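Local coordinates for regulatory protein RecX (Lactobacillus reuteri, PDB 3D5L) that probably modulates the activity of RecA, the recombinase at the heart of bacterial DNA repair, at residues S7-Q12 and G16-Y21; L167-R172 and Q187-K192. All coordinates share one frame; numbering follows the deposited sequence.

Contact 1. Residues S7-Q12 and G16-Y21. With SO4 (sulfate ion), chain C.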
ATOM      1  N   SER A   7      16.621 -29.511 -23.993  1.00 29.12           N
ATOM      2  CA  SER A   7      17.991 -30.012 -24.109  1.00 29.65           C
ATOM      3  C   SER A   7      18.969 -29.316 -23.161  1.00 29.64           C
ATOM      4  O   SER A   7      20.089 -29.784 -22.959  1.00 30.96           O
ATOM      5  CB  SER A   7      18.497 -29.852 -25.548  1.00 29.81           C
ATOM      6  OG  SER A   7      18.799 -28.497 -25.851  1.00 27.60           O
ATOM      7  N   LYS A   8      18.555 -28.197 -22.584  1.00 28.55           N
ATOM      8  CA  LYS A   8      19.430 -27.477 -21.677  1.00 27.45           C
ATOM      9  C   LYS A   8      18.688 -26.364 -20.947  1.00 26.18           C
ATOM     10  O   LYS A   8      17.701 -25.826 -21.434  1.00 24.90           O
ATOM     11  CB  LYS A   8      20.607 -26.875 -22.455  1.00 29.48           C
ATOM     12  CG  LYS A   8      21.642 -26.191 -21.585  1.00 28.40           C
ATOM     13  CD  LYS A   8      22.381 -25.104 -22.352  1.00 33.06           C
ATOM     14  CE  LYS A   8      23.296 -25.654 -23.434  1.00 33.76           C
ATOM     15  NZ  LYS A   8      24.025 -24.554 -24.161  1.00 33.27           N
ATOM     16  N   ILE A   9      19.184 -26.029 -19.766  1.00 25.85           N
ATOM     17  CA  ILE A   9      18.613 -24.967 -18.957  1.00 24.41           C
ATOM     18  C   ILE A   9      19.810 -24.208 -18.422  1.00 24.15           C
ATOM     19  O   ILE A   9      20.619 -24.756 -17.682  1.00 24.22           O
ATOM     20  CB  ILE A   9      17.795 -25.532 -17.791  1.00 23.27           C
ATOM     21  CG1 ILE A   9      16.622 -26.352 -18.338  1.00 24.19           C
ATOM     22  CG2 ILE A   9      17.302 -24.402 -16.908  1.00 22.68           C
ATOM     23  CD1 ILE A   9      15.779 -27.022 -17.266  1.00 23.52           C
ATOM     24  N   GLU A  10      19.951 -22.955 -18.820  1.00 23.86           N
ATOM     25  CA  GLU A  10      21.090 -22.193 -18.350  1.00 24.50           C
ATOM     26  C   GLU A  10      20.649 -20.952 -17.599  1.00 23.03           C
ATOM     27  O   GLU A  10      19.720 -20.253 -18.010  1.00 25.57           O
ATOM     28  CB  GLU A  10      21.991 -21.804 -19.523  1.00 27.60           C
ATOM     29  CG  GLU A  10      21.426 -20.717 -20.415  1.00 33.47           C
ATOM     30  CD  GLU A  10      22.495 -20.079 -21.279  1.00 35.77           C
ATOM     31  OE1 GLU A  10      22.246 -18.979 -21.831  1.00 35.09           O
ATOM     32  OE2 GLU A  10      23.583 -20.685 -21.401  1.00 37.97           O
ATOM     33  N   ALA A  11      21.312 -20.685 -16.488  1.00 18.93           N
ATOM     34  CA  ALA A  11      20.982 -19.531 -15.682  1.00 19.35           C
ATOM     35  C   ALA A  11      21.423 -18.298 -16.445  1.00 18.88           C
ATOM     36  O   ALA A  11      22.476 -18.301 -17.077  1.00 18.57           O
ATOM     37  CB  ALA A  11      21.701 -19.602 -14.336  1.00 17.05           C
ATOM     38  N   GLN A  12      20.612 -17.250 -16.409  1.00 18.15           N
ATOM     39  CA  GLN A  12      20.981 -16.026 -17.089  1.00 18.43           C
ATOM     40  C   GLN A  12      22.083 -15.416 -16.229  1.00 19.65           C
ATOM     41  O   GLN A  12      22.422 -15.958 -15.179  1.00 17.54           O
ATOM     42  CB  GLN A  12      19.775 -15.086 -17.177  1.00 17.96           C
ATOM     43  CG  GLN A  12      18.545 -15.730 -17.791  1.00 17.36           C
ATOM     44  CD  GLN A  12      17.451 -14.723 -18.105  1.00 17.34           C
ATOM     45  OE1 GLN A  12      17.362 -13.668 -17.473  1.00 20.14           O
ATOM     46  NE2 GLN A  12      16.595 -15.057 -19.066  1.00 14.56           N
ATOM     47  N   GLY A  16      17.625 -15.664 -10.783  1.00 16.94           N
ATOM     48  CA  GLY A  16      16.176 -15.651 -10.782  1.00 18.17           C
ATOM     49  C   GLY A  16      15.486 -16.052 -12.066  1.00 18.99           C
ATOM     50  O   GLY A  16      14.304 -16.420 -12.046  1.00 18.39           O
ATOM     51  N   ARG A  17      16.209 -15.979 -13.178  1.00 19.39           N
ATOM     52  CA  ARG A  17      15.642 -16.311 -14.480  1.00 20.18           C
ATOM     53  C   ARG A  17      16.516 -17.340 -15.181  1.00 20.66           C
ATOM     54  O   ARG A  17      17.725 -17.398 -14.938  1.00 18.48           O
ATOM     55  CB  ARG A  17      15.570 -15.062 -15.350  1.00 21.53           C
ATOM     56  CG  ARG A  17      15.079 -13.807 -14.653  1.00 21.80           C
ATOM     57  CD  ARG A  17      13.614 -13.626 -14.842  1.00 22.40           C
ATOM     58  NE  ARG A  17      13.232 -13.697 -16.250  1.00 21.24           N
ATOM     59  CZ  ARG A  17      11.991 -13.939 -16.651  1.00 19.06           C
ATOM     60  NH1 ARG A  17      11.039 -14.122 -15.741  1.00 17.35           N
ATOM     61  NH2 ARG A  17      11.705 -14.029 -17.942  1.00 18.14           N
ATOM     62  N   TYR A  18      15.903 -18.128 -16.070  1.00 20.94           N
ATOM     63  CA  TYR A  18      16.618 -19.169 -16.809  1.00 20.76           C
ATOM     64  C   TYR A  18      16.298 -19.180 -18.292  1.00 20.77           C
ATOM     65  O   TYR A  18      15.204 -18.796 -18.705  1.00 21.05           O
ATOM     66  CB  TYR A  18      16.280 -20.541 -16.238  1.00 19.94           C
ATOM     67  CG  TYR A  18      16.641 -20.692 -14.783  1.00 23.70           C
ATOM     68  CD1 TYR A  18      17.890 -21.199 -14.400  1.00 23.40           C
ATOM     69  CD2 TYR A  18      15.752 -20.287 -13.781  1.00 21.84           C
ATOM     70  CE1 TYR A  18      18.240 -21.302 -13.056  1.00 24.51           C
ATOM     71  CE2 TYR A  18      16.093 -20.383 -12.439  1.00 24.87           C
ATOM     72  CZ  TYR A  18      17.336 -20.892 -12.078  1.00 25.48           C
ATOM     73  OH  TYR A  18      17.658 -21.014 -10.738  1.00 28.18           O
ATOM     74  N   ASN A  19      17.264 -19.624 -19.086  1.00 20.41           N
ATOM     75  CA  ASN A  19      17.082 -19.740 -20.522  1.00 20.91           C
ATOM     76  C   ASN A  19      16.822 -21.213 -20.812  1.00 20.94           C
ATOM     77  O   ASN A  19      17.587 -22.076 -20.377  1.00 18.67           O
ATOM     78  CB  ASN A  19      18.333 -19.274 -21.280  1.00 21.16           C
ATOM     79  CG  ASN A  19      18.606 -17.793 -21.105  1.00 22.96           C
ATOM     80  OD1 ASN A  19      17.689 -16.976 -21.146  1.00 23.02           O
ATOM     81  ND2 ASN A  19      19.876 -17.437 -20.924  1.00 23.12           N
ATOM     82  N   ILE A  20      15.738 -21.494 -21.534  1.00 22.19           N
ATOM     83  CA  ILE A  20      15.371 -22.866 -21.878  1.00 22.31           C
ATOM     84  C   ILE A  20      15.610 -23.174 -23.352  1.00 22.96           C
ATOM     85  O   ILE A  20      15.170 -22.439 -24.237  1.00 22.41           O
ATOM     86  CB  ILE A  20      13.889 -23.158 -21.537  1.00 21.95           C
ATOM     87  CG1 ILE A  20      13.719 -23.313 -20.023  1.00 23.28           C
ATOM     88  CG2 ILE A  20      13.433 -24.443 -22.210  1.00 20.38           C
ATOM     89  CD1 ILE A  20      14.133 -22.111 -19.228  1.00 24.70           C
ATOM     90  N   TYR A  21      16.318 -24.270 -23.600  1.00 24.47           N
ATOM     91  CA  TYR A  21      16.634 -24.719 -24.950  1.00 25.29           C
ATOM     92  C   TYR A  21      15.847 -25.978 -25.276  1.00 26.47           C
ATOM     93  O   TYR A  21      15.882 -26.953 -24.529  1.00 26.53           O
ATOM     94  CB  TYR A  21      18.127 -25.027 -25.073  1.00 24.49           C
ATOM     95  CG  TYR A  21      19.024 -23.823 -24.932  1.00 24.17           C
ATOM     96  CD1 TYR A  21      19.693 -23.291 -26.034  1.00 25.43           C
ATOM     97  CD2 TYR A  21      19.197 -23.204 -23.696  1.00 24.69           C
ATOM     98  CE1 TYR A  21      20.518 -22.164 -25.904  1.00 25.04           C
ATOM     99  CE2 TYR A  21      20.009 -22.086 -23.554  1.00 22.57           C
ATOM    100  CZ  TYR A  21      20.663 -21.571 -24.658  1.00 24.69           C
ATOM    101  OH  TYR A  21      21.445 -20.447 -24.504  1.00 27.48           O
TER
HETATM  102  S   SO4 C 301      13.871 -12.166 -20.107  1.00 28.32           S
HETATM  103  O1  SO4 C 301      14.309 -13.212 -19.163  1.00 30.45           O
HETATM  104  O2  SO4 C 301      14.415 -12.492 -21.438  1.00 31.46           O
HETATM  105  O3  SO4 C 301      14.363 -10.848 -19.677  1.00 30.91           O
HETATM  106  O4  SO4 C 301      12.393 -12.120 -20.136  1.00 31.04           O

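Contact 2. Residues L167-R172 and Q187-K192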
ATOM      1  N   LEU A 167      -4.345  27.722  19.111  1.00 25.28           N
ATOM      2  CA  LEU A 167      -3.503  28.877  19.378  1.00 25.64           C
ATOM      3  C   LEU A 167      -3.053  29.477  18.067  1.00 24.78           C
ATOM      4  O   LEU A 167      -2.895  30.688  17.940  1.00 24.75           O
ATOM      5  CB  LEU A 167      -2.277  28.483  20.208  1.00 27.52           C
ATOM      6  CG  LEU A 167      -2.530  28.066  21.661  1.00 29.96           C
ATOM      7  CD1 LEU A 167      -1.186  27.897  22.370  1.00 30.11           C
ATOM      8  CD2 LEU A 167      -3.379  29.127  22.373  1.00 29.76           C
ATOM      9  N   LYS A 168      -2.839  28.607  17.094  1.00 24.12           N
ATOM     10  CA  LYS A 168      -2.408  29.013  15.771  1.00 23.96           C
ATOM     11  C   LYS A 168      -3.595  29.642  15.035  1.00 23.80           C
ATOM     12  O   LYS A 168      -3.414  30.568  14.244  1.00 23.67           O
ATOM     13  CB  LYS A 168      -1.865  27.790  15.025  1.00 23.60           C
ATOM     14  CG  LYS A 168      -1.560  27.981  13.553  1.00 26.89           C
ATOM     15  CD  LYS A 168      -0.798  26.765  13.026  1.00 31.26           C
ATOM     16  CE  LYS A 168      -0.825  26.670  11.508  1.00 33.15           C
ATOM     17  NZ  LYS A 168      -2.155  26.240  10.980  1.00 33.00           N
ATOM     18  N   LEU A 169      -4.805  29.149  15.305  1.00 21.61           N
ATOM     19  CA  LEU A 169      -6.004  29.699  14.673  1.00 22.51           C
ATOM     20  C   LEU A 169      -6.371  31.035  15.325  1.00 21.44           C
ATOM     21  O   LEU A 169      -6.837  31.949  14.653  1.00 21.04           O
ATOM     22  CB  LEU A 169      -7.189  28.719  14.785  1.00 20.77           C
ATOM     23  CG  LEU A 169      -7.014  27.363  14.087  1.00 21.71           C
ATOM     24  CD1 LEU A 169      -8.259  26.518  14.284  1.00 24.25           C
ATOM     25  CD2 LEU A 169      -6.754  27.560  12.602  1.00 21.11           C
ATOM     26  N   PHE A 170      -6.151  31.146  16.633  1.00 21.44           N
ATOM     27  CA  PHE A 170      -6.464  32.376  17.350  1.00 23.11           C
ATOM     28  C   PHE A 170      -5.535  33.509  16.939  1.00 24.66           C
ATOM     29  O   PHE A 170      -5.916  34.687  16.981  1.00 24.82           O
ATOM     30  CB  PHE A 170      -6.389  32.151  18.862  1.00 22.11           C
ATOM     31  CG  PHE A 170      -7.734  32.020  19.515  1.00 23.78           C
ATOM     32  CD1 PHE A 170      -8.599  33.109  19.580  1.00 24.07           C
ATOM     33  CD2 PHE A 170      -8.152  30.806  20.043  1.00 26.36           C
ATOM     34  CE1 PHE A 170      -9.860  32.990  20.159  1.00 26.21           C
ATOM     35  CE2 PHE A 170      -9.421  30.672  20.629  1.00 26.59           C
ATOM     36  CZ  PHE A 170     -10.272  31.765  20.684  1.00 27.27           C
ATOM     37  N   ARG A 171      -4.327  33.140  16.533  1.00 24.07           N
ATOM     38  CA  ARG A 171      -3.334  34.100  16.082  1.00 27.15           C
ATOM     39  C   ARG A 171      -3.598  34.443  14.616  1.00 25.97           C
ATOM     40  O   ARG A 171      -3.447  35.589  14.194  1.00 25.82           O
ATOM     41  CB  ARG A 171      -1.927  33.513  16.248  1.00 30.91           C
ATOM     42  CG  ARG A 171      -0.828  34.368  15.653  1.00 37.56           C
ATOM     43  CD  ARG A 171       0.519  34.029  16.270  1.00 43.60           C
ATOM     44  NE  ARG A 171       1.612  34.773  15.646  1.00 47.81           N
ATOM     45  CZ  ARG A 171       2.029  34.582  14.396  1.00 49.73           C
ATOM     46  NH1 ARG A 171       1.447  33.666  13.627  1.00 50.26           N
ATOM     47  NH2 ARG A 171       3.030  35.307  13.915  1.00 51.89           N
ATOM     48  N   ARG A 172      -4.015  33.442  13.851  1.00 24.51           N
ATOM     49  CA  ARG A 172      -4.309  33.632  12.443  1.00 24.39           C
ATOM     50  C   ARG A 172      -5.537  34.520  12.210  1.00 23.38           C
ATOM     51  O   ARG A 172      -5.598  35.226  11.211  1.00 23.98           O
ATOM     52  CB  ARG A 172      -4.522  32.277  11.763  1.00 26.35           C
ATOM     53  CG  ARG A 172      -4.887  32.376  10.289  1.00 30.37           C
ATOM     54  CD  ARG A 172      -5.229  31.019   9.693  1.00 33.69           C
ATOM     55  NE  ARG A 172      -4.094  30.100   9.713  1.00 39.17           N
ATOM     56  CZ  ARG A 172      -4.120  28.865   9.213  1.00 41.38           C
ATOM     57  NH1 ARG A 172      -5.229  28.398   8.647  1.00 41.41           N
ATOM     58  NH2 ARG A 172      -3.039  28.093   9.283  1.00 38.91           N
ATOM     59  N   GLN A 187     -15.027  26.098  14.552  1.00 27.93           N
ATOM     60  CA  GLN A 187     -15.268  25.499  13.254  1.00 27.98           C
ATOM     61  C   GLN A 187     -13.982  24.921  12.662  1.00 26.64           C
ATOM     62  O   GLN A 187     -13.998  23.840  12.068  1.00 25.39           O
ATOM     63  CB  GLN A 187     -15.881  26.539  12.313  1.00 30.04           C
ATOM     64  CG  GLN A 187     -17.353  26.829  12.619  1.00 37.17           C
ATOM     65  CD  GLN A 187     -17.896  28.062  11.892  1.00 39.88           C
ATOM     66  OE1 GLN A 187     -17.710  28.220  10.683  1.00 41.37           O
ATOM     67  NE2 GLN A 187     -18.575  28.933  12.631  1.00 38.90           N
ATOM     68  N   GLY A 188     -12.874  25.636  12.830  1.00 24.38           N
ATOM     69  CA  GLY A 188     -11.610  25.157  12.304  1.00 25.54           C
ATOM     70  C   GLY A 188     -11.231  23.809  12.900  1.00 26.94           C
ATOM     71  O   GLY A 188     -10.785  22.908  12.192  1.00 26.45           O
ATOM     72  N   LEU A 189     -11.403  23.666  14.208  1.00 25.42           N
ATOM     73  CA  LEU A 189     -11.078  22.414  14.860  1.00 25.82           C
ATOM     74  C   LEU A 189     -11.972  21.293  14.343  1.00 25.33           C
ATOM     75  O   LEU A 189     -11.499  20.190  14.098  1.00 24.63           O
ATOM     76  CB  LEU A 189     -11.233  22.541  16.379  1.00 26.47           C
ATOM     77  CG  LEU A 189      -9.946  22.566  17.222  1.00 27.99           C
ATOM     78  CD1 LEU A 189      -9.048  23.724  16.800  1.00 26.18           C
ATOM     79  CD2 LEU A 189     -10.316  22.686  18.695  1.00 27.13           C
ATOM     80  N   THR A 190     -13.257  21.576  14.158  1.00 25.46           N
ATOM     81  CA  THR A 190     -14.178  20.550  13.685  1.00 26.59           C
ATOM     82  C   THR A 190     -13.888  20.102  12.261  1.00 25.66           C
ATOM     83  O   THR A 190     -14.027  18.920  11.944  1.00 26.32           O
ATOM     84  CB  THR A 190     -15.657  21.005  13.771  1.00 27.73           C
ATOM     85  OG1 THR A 190     -15.893  22.053  12.830  1.00 32.27           O
ATOM     86  CG2 THR A 190     -15.981  21.505  15.172  1.00 28.25           C
ATOM     87  N   THR A 191     -13.486  21.027  11.397  1.00 25.45           N
ATOM     88  CA  THR A 191     -13.196  20.636  10.027  1.00 26.94           C
ATOM     89  C   THR A 191     -11.845  19.929   9.981  1.00 26.14           C
ATOM     90  O   THR A 191     -11.472  19.354   8.958  1.00 25.46           O
ATOM     91  CB  THR A 191     -13.185  21.846   9.055  1.00 27.94           C
ATOM     92  OG1 THR A 191     -11.980  22.601   9.227  1.00 30.26           O
ATOM     93  CG2 THR A 191     -14.388  22.738   9.312  1.00 27.66           C
ATOM     94  N   LYS A 192     -11.116  19.978  11.093  1.00 25.62           N
ATOM     95  CA  LYS A 192      -9.819  19.312  11.189  1.00 25.57           C
ATOM     96  C   LYS A 192     -10.019  17.910  11.772  1.00 24.89           C
ATOM     97  O   LYS A 192      -9.065  17.147  11.910  1.00 24.29           O
ATOM     98  CB  LYS A 192      -8.861  20.106  12.074  1.00 26.19           C
ATOM     99  CG  LYS A 192      -7.564  20.510  11.379  1.00 28.74           C
ATOM    100  CD  LYS A 192      -7.805  21.602  10.344  1.00 29.62           C
ATOM    101  CE  LYS A 192      -6.557  21.900   9.516  1.00 30.04           C
ATOM    102  NZ  LYS A 192      -6.143  20.776   8.624  1.00 28.46           N
TER

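Contact 1. Residues S7-Q12 and G16-Y21
Asn-19 is gripped at both ends of its amide by side chains of 7-12. Its ND2 donates to Glu-10 OE1 at 3.0 Å, reaching the anti lone pair of a carboxylate turned 45° from the amide plane. At the other end Asn-19 OD1 accepts from Gln-12 NE2, also at 3.0 Å, with the donor above the carbonyl plane. Tyr-21 OH adds a weak bond to the same Glu-10 OE1. Glu-10 can serve both because CG sits between its own backbone N and carbonyl carbon (chi1 73°), from where the extended chain leans over the opposite strand.

Lys-8 runs beside Tyr-21. Its CD makes a CH-pi contact over one ring face, and a bend at chi3 brings Lys-8 NZ to 4.6 Å from the Tyr-21 ring centroid, a cation-pi contact; Glu-10 CG meets the ring edge. On the other face of the sheet Ile-9 CG2 packs 4.0 Å from Tyr-18 CB, while helix 32-37 touches Tyr-18 through Leu-35.

Beneath these side chains lies an antiparallel hairpin ladder. Glu-10 and Asn-19 exchange both backbone bonds, and Ser-7 and Lys-8 together face Tyr-21 in a classic beta bulge. Near the turn, Arg-17 meets a sulfate oxygen, O1, in the guanidinium plane through NE and NH2, while NH1 forms a salt bridge with Asp-58. An alanine in place of Asn-19 would probably leave Glu-10 OE1 just its weak tyrosine bond here and Gln-12 NE2 just the sulfate, its amide freer to turn.

Gln-12 NE2 also donates to sulfate O1, at 2.9 Å, so donors and acceptors run in sequence from carboxylate through two amides to the anion. The sulfate probably came from the crystallisation liquor; its binding indicates a spot that can accept an anion, without identifying a natural ligand.

Contact 2. Residues L167-R172 and Q187-K192
Leu-169 and Leu-189 meet through one methyl each, Leu-169 CD1 lying 3.8 Å from Leu-189 CD1, with the two side chains slanting across one another. The same Leu-169 methyl also comes over the backbone of the second helix, 4.1 Å from Gly-188 CA. With CG anti to its carbonyl carbon (chi1 -62°) and an extended second torsion, Leu-169 carries CD1 out towards the second helix, where it lies against this glycine. Gly-188 lets it in: a beta carbon here would fall only 2.8 Å from Leu-169 CD1, a clash. Both leucines are buried and find further apolar neighbours, Val-185 beside Leu-169, and Ala-162 and Leu-165 beside Leu-189.

These segments belong to helices 155-172 and 178-191 of the third three-helix domain of RecX, whose family is grouped with the helix-turn-helix proteins. Here the methyl of one helix fits against the bare backbone of the other, and the small area they bury reflects how few atoms take part.

No hydrogen bond crosses between 167-172 and 187-192; the side-chain hydrogen bonds here lie within 187-192. Thr-190 OG1 turns back onto Gln-187 O at 2.7 Å, a carbonyl that also accepts from Thr-191 N. One residue on, Thr-191 OG1 bonds to Gly-188 O, at 3.2 Å. Further out, Phe-170 O accepts from Arg-181 NH2, on the same partner helix, while the backbone of Lys-192 bonds to that of Gly-128, tying this domain to the second three-helix domain.

Overall arrangement
Contacts 1 and 2 sit on opposite sides of the centre of an elongated, mostly helical chain, with their own centres 64 Å apart. Their nearest atoms are about 46 Å from each other, so neither touches the other. Along the sequence they follow in series: 7-12 and 16-21 close a local hairpin in the four-stranded antiparallel sheet near the N-terminus, before 167-172 and 187-192 bring together two helices of the third three-helix domain. The first and second three-helix domains come between them in sequence. The bound sulfate belongs to contact 1, a largely polar surface site, whereas contact 2 is a buried apolar touch.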